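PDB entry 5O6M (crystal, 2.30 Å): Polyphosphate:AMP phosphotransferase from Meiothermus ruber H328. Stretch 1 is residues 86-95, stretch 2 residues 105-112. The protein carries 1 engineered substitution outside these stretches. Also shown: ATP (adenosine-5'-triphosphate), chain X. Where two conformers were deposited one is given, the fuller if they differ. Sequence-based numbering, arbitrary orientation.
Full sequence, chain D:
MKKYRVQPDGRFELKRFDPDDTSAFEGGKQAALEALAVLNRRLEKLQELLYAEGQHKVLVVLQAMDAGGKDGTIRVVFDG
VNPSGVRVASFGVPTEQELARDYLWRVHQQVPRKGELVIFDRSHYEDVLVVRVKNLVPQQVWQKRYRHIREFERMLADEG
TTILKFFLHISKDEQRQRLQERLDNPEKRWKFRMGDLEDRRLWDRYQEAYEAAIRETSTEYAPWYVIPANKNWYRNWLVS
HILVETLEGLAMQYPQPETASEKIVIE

Stretch 1 86-95: VRVASFGVPT
Stretch 2, residues 105-112: WRVHQQVP

Residues 86–90 form an extended strand, with phi between -131° and -96° and psi between 114° and 143°, which passes into a loop at Phe91. Stretch 2 enters as helix from Trp105, and a type I β-turn spans His108 to Val111. Gln110 N donates to Val107 O (3.0 Å) and Val111 N to His108 O (3.2 Å), and Val111 (phi/psi -59/153) leads the chain out to Pro112 in extended form. The two segments run in opposite senses: the nearest CA atoms pair Arg87 with Pro112 at 8.4 Å, Ala89 with Gln110 at 6.8 Å, and Phe91 with Val107 at 8.0 Å. No backbone-to-backbone hydrogen bond spans these gaps; side chains fill them, burying 417 Å² in total.

Alternation along the strand points the CA-to-CB bonds of Arg87, Ala89 and Phe91 toward stretch 2, while that of Ser90 (chi1 m) points away. Arg87 extends through chi1 and chi2 near t (173°, 171°), then bends at chi3 (61°, p) and chi4 (86°), which brings the edge of its guanidinium to the turn. There Arg87 NH2 donates to the backbone Gln110 O at 3.1 Å with a favourable angle of 152°, and Arg87 NH1 makes a weak bond to Gln110 OE1, 2.9 Å away but with an angle of only 126°. Gln110 adopts chi1 -59° (m) and chi2 -70° (m), with chi3 at -18°, a folded shape that brings its carboxamide oxygen up to both Arg87 NH1 and the small Ala89, whose CB is 3.9 Å from Gln110 OE1.

Phe91, with chi1 -66° (m) and chi2 -80°, directs its ring into the groove formed by Arg106, Val107 and Gln110. Val107, chi1 177° (t), sets CG2 over one ring face, 4.1 Å from the centroid and 26° off the normal, in a CH-pi contact; CG2 is 3.7 Å from Phe91 CE1. The ring edge meets the helix backbone, Phe91 CE1 lying 3.4 Å from Arg106 O. Gln110 CG approaches Phe91 CZ to 3.9 Å.

Arg106 reaches back along the loop. Its chi1 of 70° (p) is followed by nearly straight chi2, chi3 and chi4 (169°, -169°, 165°), so the guanidinium arrives extended beside Gly92. Both terminal nitrogens donate to Gly92 O, Arg106 NH1 at 2.8 Å (151°) and Arg106 NH2 at 3.0 Å (140°), a bifurcated arrangement in which one carbonyl accepts from both. The planar cation is sandwiched: Phe91 CB lies 3.9 Å from Arg106 NH2 over one face, and Pro94 CG, from a C-gamma exo ring, lies 3.9 Å from Arg106 NH2 over the opposite face. At the guanidinium edge, Arg106 NH2 also lies 3.1 Å from ATP N7, so the contact between the stretches continues into the nucleotide site. Gly92, at phi/psi -109/-161, has no side chain; an ideal CB would come within 2.3 Å of ATP O2A. Next to it, Val93 N lies 3.0 Å from ATP O4'.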

ATOM      1  N   VAL D  86      -1.538  18.755  -4.061  1.00 49.40           N
ATOM      2  CA  VAL D  86      -1.763  18.833  -2.623  1.00 47.64           C
ATOM      3  C   VAL D  86      -2.637  17.659  -2.204  1.00 47.44           C
ATOM      4  O   VAL D  86      -3.711  17.442  -2.775  1.00 51.76           O
ATOM      5  CB  VAL D  86      -2.403  20.175  -2.221  1.00 51.41           C
ATOM      6  CG1 VAL D  86      -3.761  20.341  -2.888  1.00 66.97           C
ATOM      7  CG2 VAL D  86      -2.531  20.278  -0.702  1.00 39.46           C
ATOM      8  N   ARG D  87      -2.178  16.908  -1.203  1.00 46.51           N
ATOM      9  CA  ARG D  87      -2.862  15.719  -0.716  1.00 46.76           C
ATOM     10  C   ARG D  87      -2.973  15.771   0.801  1.00 44.75           C
ATOM     11  O   ARG D  87      -2.030  16.175   1.485  1.00 50.33           O
ATOM     12  CB  ARG D  87      -2.126  14.441  -1.134  1.00 47.31           C
ATOM     13  CG  ARG D  87      -2.705  13.176  -0.520  1.00 50.74           C
ATOM     14  CD  ARG D  87      -2.105  11.922  -1.130  1.00 39.80           C
ATOM     15  NE  ARG D  87      -0.662  11.819  -0.927  1.00 40.98           N
ATOM     16  CZ  ARG D  87      -0.094  11.287   0.154  1.00 45.10           C
ATOM     17  NH1 ARG D  87      -0.848  10.819   1.137  1.00 48.73           N
ATOM     18  NH2 ARG D  87       1.227  11.224   0.252  1.00 39.02           N
ATOM     19  N   VAL D  88      -4.129  15.375   1.323  1.00 42.63           N
ATOM     20  CA  VAL D  88      -4.365  15.318   2.763  1.00 45.26           C
ATOM     21  C   VAL D  88      -4.322  13.863   3.210  1.00 45.89           C
ATOM     22  O   VAL D  88      -5.013  13.009   2.641  1.00 49.54           O
ATOM     23  CB  VAL D  88      -5.706  15.971   3.141  1.00 44.10           C
ATOM     24  CG1 VAL D  88      -5.949  15.853   4.643  1.00 42.34           C
ATOM     25  CG2 VAL D  88      -5.727  17.423   2.696  1.00 45.68           C
ATOM     26  N   ALA D  89      -3.515  13.580   4.227  1.00 43.81           N
ATOM     27  CA  ALA D  89      -3.466  12.269   4.865  1.00 47.10           C
ATOM     28  C   ALA D  89      -3.965  12.419   6.295  1.00 51.99           C
ATOM     29  O   ALA D  89      -3.334  13.102   7.110  1.00 46.94           O
ATOM     30  CB  ALA D  89      -2.056  11.678   4.839  1.00 41.07           C
ATOM     31  N   SER D  90      -5.099  11.795   6.591  1.00 49.98           N
ATOM     32  CA  SER D  90      -5.697  11.848   7.915  1.00 54.73           C
ATOM     33  C   SER D  90      -5.292  10.619   8.710  1.00 50.02           C
ATOM     34  O   SER D  90      -5.169   9.523   8.158  1.00 55.70           O
ATOM     35  CB  SER D  90      -7.223  11.913   7.823  1.00 50.25           C
ATOM     36  OG  SER D  90      -7.646  13.090   7.172  1.00 55.67           O
ATOM     37  N   PHE D  91      -5.070  10.808  10.007  1.00 48.10           N
ATOM     38  CA  PHE D  91      -4.718   9.720  10.906  1.00 54.53           C
ATOM     39  C   PHE D  91      -5.756   9.649  12.017  1.00 51.58           C
ATOM     40  O   PHE D  91      -5.879  10.581  12.817  1.00 51.09           O
ATOM     41  CB  PHE D  91      -3.308   9.900  11.475  1.00 52.70           C
ATOM     42  CG  PHE D  91      -2.219   9.809  10.437  1.00 48.86           C
ATOM     43  CD1 PHE D  91      -1.785   8.571   9.980  1.00 44.60           C
ATOM     44  CD2 PHE D  91      -1.629  10.955   9.923  1.00 43.27           C
ATOM     45  CE1 PHE D  91      -0.789   8.475   9.027  1.00 42.08           C
ATOM     46  CE2 PHE D  91      -0.628  10.869   8.969  1.00 40.54           C
ATOM     47  CZ  PHE D  91      -0.208   9.628   8.519  1.00 45.43           C
ATOM     48  N   GLY D  92      -6.499   8.540  12.059  1.00 61.51           N
ATOM     49  CA  GLY D  92      -7.459   8.269  13.097  1.00 56.12           C
ATOM     50  C   GLY D  92      -6.996   7.158  14.018  1.00 49.96           C
ATOM     51  O   GLY D  92      -5.809   6.820  14.082  1.00 48.61           O
ATOM     52  N   VAL D  93      -7.946   6.574  14.736  1.00 51.61           N
ATOM     53  CA  VAL D  93      -7.562   5.556  15.720  1.00 55.71           C
ATOM     54  C   VAL D  93      -6.968   4.352  14.993  1.00 49.73           C
ATOM     55  O   VAL D  93      -7.574   3.846  14.032  1.00 50.37           O
ATOM     56  CB  VAL D  93      -8.765   5.159  16.584  1.00 56.64           C
ATOM     57  CG1 VAL D  93      -9.978   6.008  16.242  1.00 49.72           C
ATOM     58  CG2 VAL D  93      -9.069   3.666  16.456  1.00 60.69           C
ATOM     59  N   PRO D  94      -5.790   3.877  15.392  1.00 46.48           N
ATOM     60  CA  PRO D  94      -5.107   2.829  14.620  1.00 53.78           C
ATOM     61  C   PRO D  94      -5.931   1.552  14.510  1.00 59.99           C
ATOM     62  O   PRO D  94      -6.592   1.131  15.461  1.00 66.93           O
ATOM     63  CB  PRO D  94      -3.819   2.589  15.416  1.00 49.73           C
ATOM     64  CG  PRO D  94      -3.585   3.863  16.156  1.00 52.78           C
ATOM     65  CD  PRO D  94      -4.954   4.407  16.481  1.00 53.05           C
ATOM     66  N   THR D  95      -5.880   0.933  13.333  1.00 52.55           N
ATOM     67  CA  THR D  95      -6.480  -0.379  13.163  1.00 60.34           C
ATOM     68  C   THR D  95      -5.551  -1.447  13.740  1.00 55.37           C
ATOM     69  O   THR D  95      -4.385  -1.188  14.051  1.00 58.68           O
ATOM     70  CB  THR D  95      -6.766  -0.649  11.686  1.00 56.13           C
ATOM     71  OG1 THR D  95      -5.530  -0.778  10.971  1.00 62.38           O
ATOM     72  CG2 THR D  95      -7.561   0.499  11.089  1.00 53.71           C
ATOM     73  N   TRP D 105       5.018   3.181  11.199  1.00 40.86           N
ATOM     74  CA  TRP D 105       4.808   2.487   9.932  1.00 36.47           C
ATOM     75  C   TRP D 105       3.705   3.155   9.116  1.00 45.90           C
ATOM     76  O   TRP D 105       3.910   3.521   7.953  1.00 46.22           O
ATOM     77  CB  TRP D 105       4.473   1.024  10.208  1.00 38.58           C
ATOM     78  CG  TRP D 105       4.174   0.162   9.008  1.00 45.44           C
ATOM     79  CD1 TRP D 105       5.083  -0.435   8.179  1.00 45.16           C
ATOM     80  CD2 TRP D 105       2.880  -0.233   8.530  1.00 38.89           C
ATOM     81  NE1 TRP D 105       4.436  -1.170   7.215  1.00 46.49           N
ATOM     82  CE2 TRP D 105       3.084  -1.064   7.409  1.00 43.17           C
ATOM     83  CE3 TRP D 105       1.570   0.035   8.942  1.00 46.51           C
ATOM     84  CZ2 TRP D 105       2.028  -1.624   6.690  1.00 37.01           C
ATOM     85  CZ3 TRP D 105       0.523  -0.519   8.227  1.00 51.27           C
ATOM     86  CH2 TRP D 105       0.757  -1.341   7.115  1.00 50.81           C
ATOM     87  N   ARG D 106       2.524   3.331   9.710  1.00 45.38           N
ATOM     88  CA  ARG D 106       1.408   3.907   8.969  1.00 47.77           C
ATOM     89  C   ARG D 106       1.635   5.371   8.613  1.00 46.75           C
ATOM     90  O   ARG D 106       1.015   5.868   7.668  1.00 42.26           O
ATOM     91  CB  ARG D 106       0.109   3.761   9.762  1.00 47.61           C
ATOM     92  CG  ARG D 106       0.032   4.636  10.997  1.00 46.13           C
ATOM     93  CD  ARG D 106      -1.371   4.623  11.567  1.00 44.29           C
ATOM     94  NE  ARG D 106      -1.549   5.638  12.601  1.00 49.40           N
ATOM     95  CZ  ARG D 106      -2.733   6.028  13.059  1.00 48.02           C
ATOM     96  NH1 ARG D 106      -3.842   5.481  12.576  1.00 39.98           N
ATOM     97  NH2 ARG D 106      -2.808   6.962  13.998  1.00 46.33           N
ATOM     98  N   VAL D 107       2.490   6.077   9.355  1.00 49.70           N
ATOM     99  CA  VAL D 107       2.761   7.479   9.044  1.00 45.33           C
ATOM    100  C   VAL D 107       3.820   7.596   7.955  1.00 43.69           C
ATOM    101  O   VAL D 107       3.687   8.401   7.026  1.00 42.08           O
ATOM    102  CB  VAL D 107       3.175   8.248  10.314  1.00 45.81           C
ATOM    103  CG1 VAL D 107       3.526   9.683   9.968  1.00 36.40           C
ATOM    104  CG2 VAL D 107       2.062   8.212  11.346  1.00 43.46           C
ATOM    105  N   HIS D 108       4.897   6.813   8.058  1.00 43.81           N
ATOM    106  CA  HIS D 108       5.957   6.879   7.057  1.00 44.45           C
ATOM    107  C   HIS D 108       5.419   6.616   5.656  1.00 45.45           C
ATOM    108  O   HIS D 108       5.868   7.237   4.685  1.00 47.33           O
ATOM    109  CB  HIS D 108       7.070   5.883   7.387  1.00 35.79           C
ATOM    110  CG  HIS D 108       8.381   6.213   6.740  1.00 45.68           C
ATOM    111  ND1 HIS D 108       9.561   5.591   7.084  1.00 36.97           N
ATOM    112  CD2 HIS D 108       8.698   7.117   5.781  1.00 43.27           C
ATOM    113  CE1 HIS D 108      10.546   6.084   6.355  1.00 40.69           C
ATOM    114  NE2 HIS D 108      10.049   7.014   5.559  1.00 52.42           N
ATOM    115  N   GLN D 109       4.460   5.693   5.538  0.52 41.07           N
ATOM    116  CA  GLN D 109       3.875   5.360   4.244  0.52 42.15           C
ATOM    117  C   GLN D 109       3.343   6.591   3.527  0.52 44.52           C
ATOM    118  O   GLN D 109       3.331   6.637   2.292  0.52 42.69           O
ATOM    119  CB  GLN D 109       2.751   4.339   4.441  0.52 41.30           C
ATOM    120  CG  GLN D 109       1.949   4.043   3.192  0.52 41.36           C
ATOM    121  CD  GLN D 109       2.796   3.444   2.093  0.52 41.04           C
ATOM    122  OE1 GLN D 109       3.680   2.625   2.349  0.52 43.16           O
ATOM    123  NE2 GLN D 109       2.536   3.856   0.860  0.52 39.18           N
ATOM    124  N   GLN D 110       2.912   7.598   4.280  1.00 39.68           N
ATOM    125  CA  GLN D 110       2.182   8.735   3.741  1.00 47.55           C
ATOM    126  C   GLN D 110       3.044   9.961   3.462  1.00 43.26           C
ATOM    127  O   GLN D 110       2.501  10.986   3.046  1.00 43.68           O
ATOM    128  CB  GLN D 110       1.050   9.124   4.700  1.00 40.95           C
ATOM    129  CG  GLN D 110       0.043   8.023   4.975  1.00 38.16           C
ATOM    130  CD  GLN D 110      -0.808   7.721   3.760  1.00 49.24           C
ATOM    131  OE1 GLN D 110      -0.885   8.527   2.833  1.00 44.95           O
ATOM    132  NE2 GLN D 110      -1.473   6.571   3.765  1.00 39.68           N
ATOM    133  N   VAL D 111       4.357   9.888   3.658  1.00 41.11           N
ATOM    134  CA  VAL D 111       5.214  11.064   3.495  1.00 38.16           C
ATOM    135  C   VAL D 111       5.082  11.592   2.070  1.00 46.86           C
ATOM    136  O   VAL D 111       4.774  10.821   1.148  1.00 44.22           O
ATOM    137  CB  VAL D 111       6.681  10.750   3.827  1.00 41.22           C
ATOM    138  CG1 VAL D 111       6.812  10.226   5.249  1.00 48.10           C
ATOM    139  CG2 VAL D 111       7.255   9.765   2.822  1.00 39.68           C
ATOM    140  N   PRO D 112       5.310  12.884   1.840  1.00 39.39           N
ATOM    141  CA  PRO D 112       5.175  13.418   0.483  1.00 45.15           C
ATOM    142  C   PRO D 112       6.315  12.963  -0.407  1.00 39.99           C
ATOM    143  O   PRO D 112       7.453  12.790   0.036  1.00 39.65           O
ATOM    144  CB  PRO D 112       5.210  14.937   0.696  1.00 44.49           C
ATOM    145  CG  PRO D 112       6.034  15.106   1.934  1.00 37.30           C
ATOM    146  CD  PRO D 112       5.666  13.932   2.813  1.00 49.97           C
TER
HETATM  147  PG  ATP X1001     -11.040  14.718  13.766  1.00 75.78           P
HETATM  148  O1G ATP X1001      -9.617  14.642  13.283  1.00 71.24           O
HETATM  149  O2G ATP X1001     -11.148  15.171  15.220  1.00 69.91           O
HETATM  150  O3G ATP X1001     -11.915  15.633  12.898  1.00 65.50           O
HETATM  151  PB  ATP X1001     -12.748  12.552  12.780  1.00 74.32           P
HETATM  152  O1B ATP X1001     -14.024  12.271  13.473  1.00 78.65           O
HETATM  153  O2B ATP X1001     -12.841  13.391  11.504  1.00 86.75           O
HETATM  154  O3B ATP X1001     -11.698  13.267  13.739  1.00 77.23           O
HETATM  155  PA  ATP X1001     -10.558  10.560  12.623  1.00 68.54           P
HETATM  156  O1A ATP X1001      -9.594  11.140  11.666  1.00 79.29           O
HETATM  157  O2A ATP X1001     -10.756   9.054  12.470  1.00 63.74           O
HETATM  158  O3A ATP X1001     -11.999  11.201  12.399  1.00 82.51           O
HETATM  159  O5' ATP X1001     -10.032  10.760  14.166  1.00 68.17           O
HETATM  160  C5' ATP X1001     -10.578   9.946  15.225  1.00 70.71           C
HETATM  161  C4' ATP X1001      -9.678   9.893  16.437  1.00 67.95           C
HETATM  162  O4' ATP X1001      -8.466   9.155  16.163  1.00 67.74           O
HETATM  163  C3' ATP X1001      -9.232  11.238  17.033  1.00 56.32           C
HETATM  164  O3' ATP X1001      -9.876  11.440  18.285  1.00 62.89           O
HETATM  165  C2' ATP X1001      -7.713  11.070  17.223  1.00 65.01           C
HETATM  166  O2' ATP X1001      -7.244  11.564  18.472  1.00 65.30           O
HETATM  167  C1' ATP X1001      -7.579   9.553  17.182  1.00 61.42           C
HETATM  168  N9  ATP X1001      -6.236   9.055  16.907  1.00 56.55           N
HETATM  169  C8  ATP X1001      -5.367   9.461  15.930  1.00 61.22           C
HETATM  170  N7  ATP X1001      -4.181   8.905  16.002  1.00 56.03           N
HETATM  171  C5  ATP X1001      -4.279   8.067  17.103  1.00 47.67           C
HETATM  172  C6  ATP X1001      -3.355   7.204  17.725  1.00 52.63           C
HETATM  173  N6  ATP X1001      -2.082   7.074  17.341  1.00 51.38           N
HETATM  174  N1  ATP X1001      -3.779   6.501  18.798  1.00 50.20           N
HETATM  175  C2  ATP X1001      -5.034   6.668  19.222  1.00 52.13           C
HETATM  176  N3  ATP X1001      -5.986   7.463  18.729  1.00 51.27           N
HETATM  177  C4  ATP X1001      -5.543   8.140  17.664  1.00 49.86           C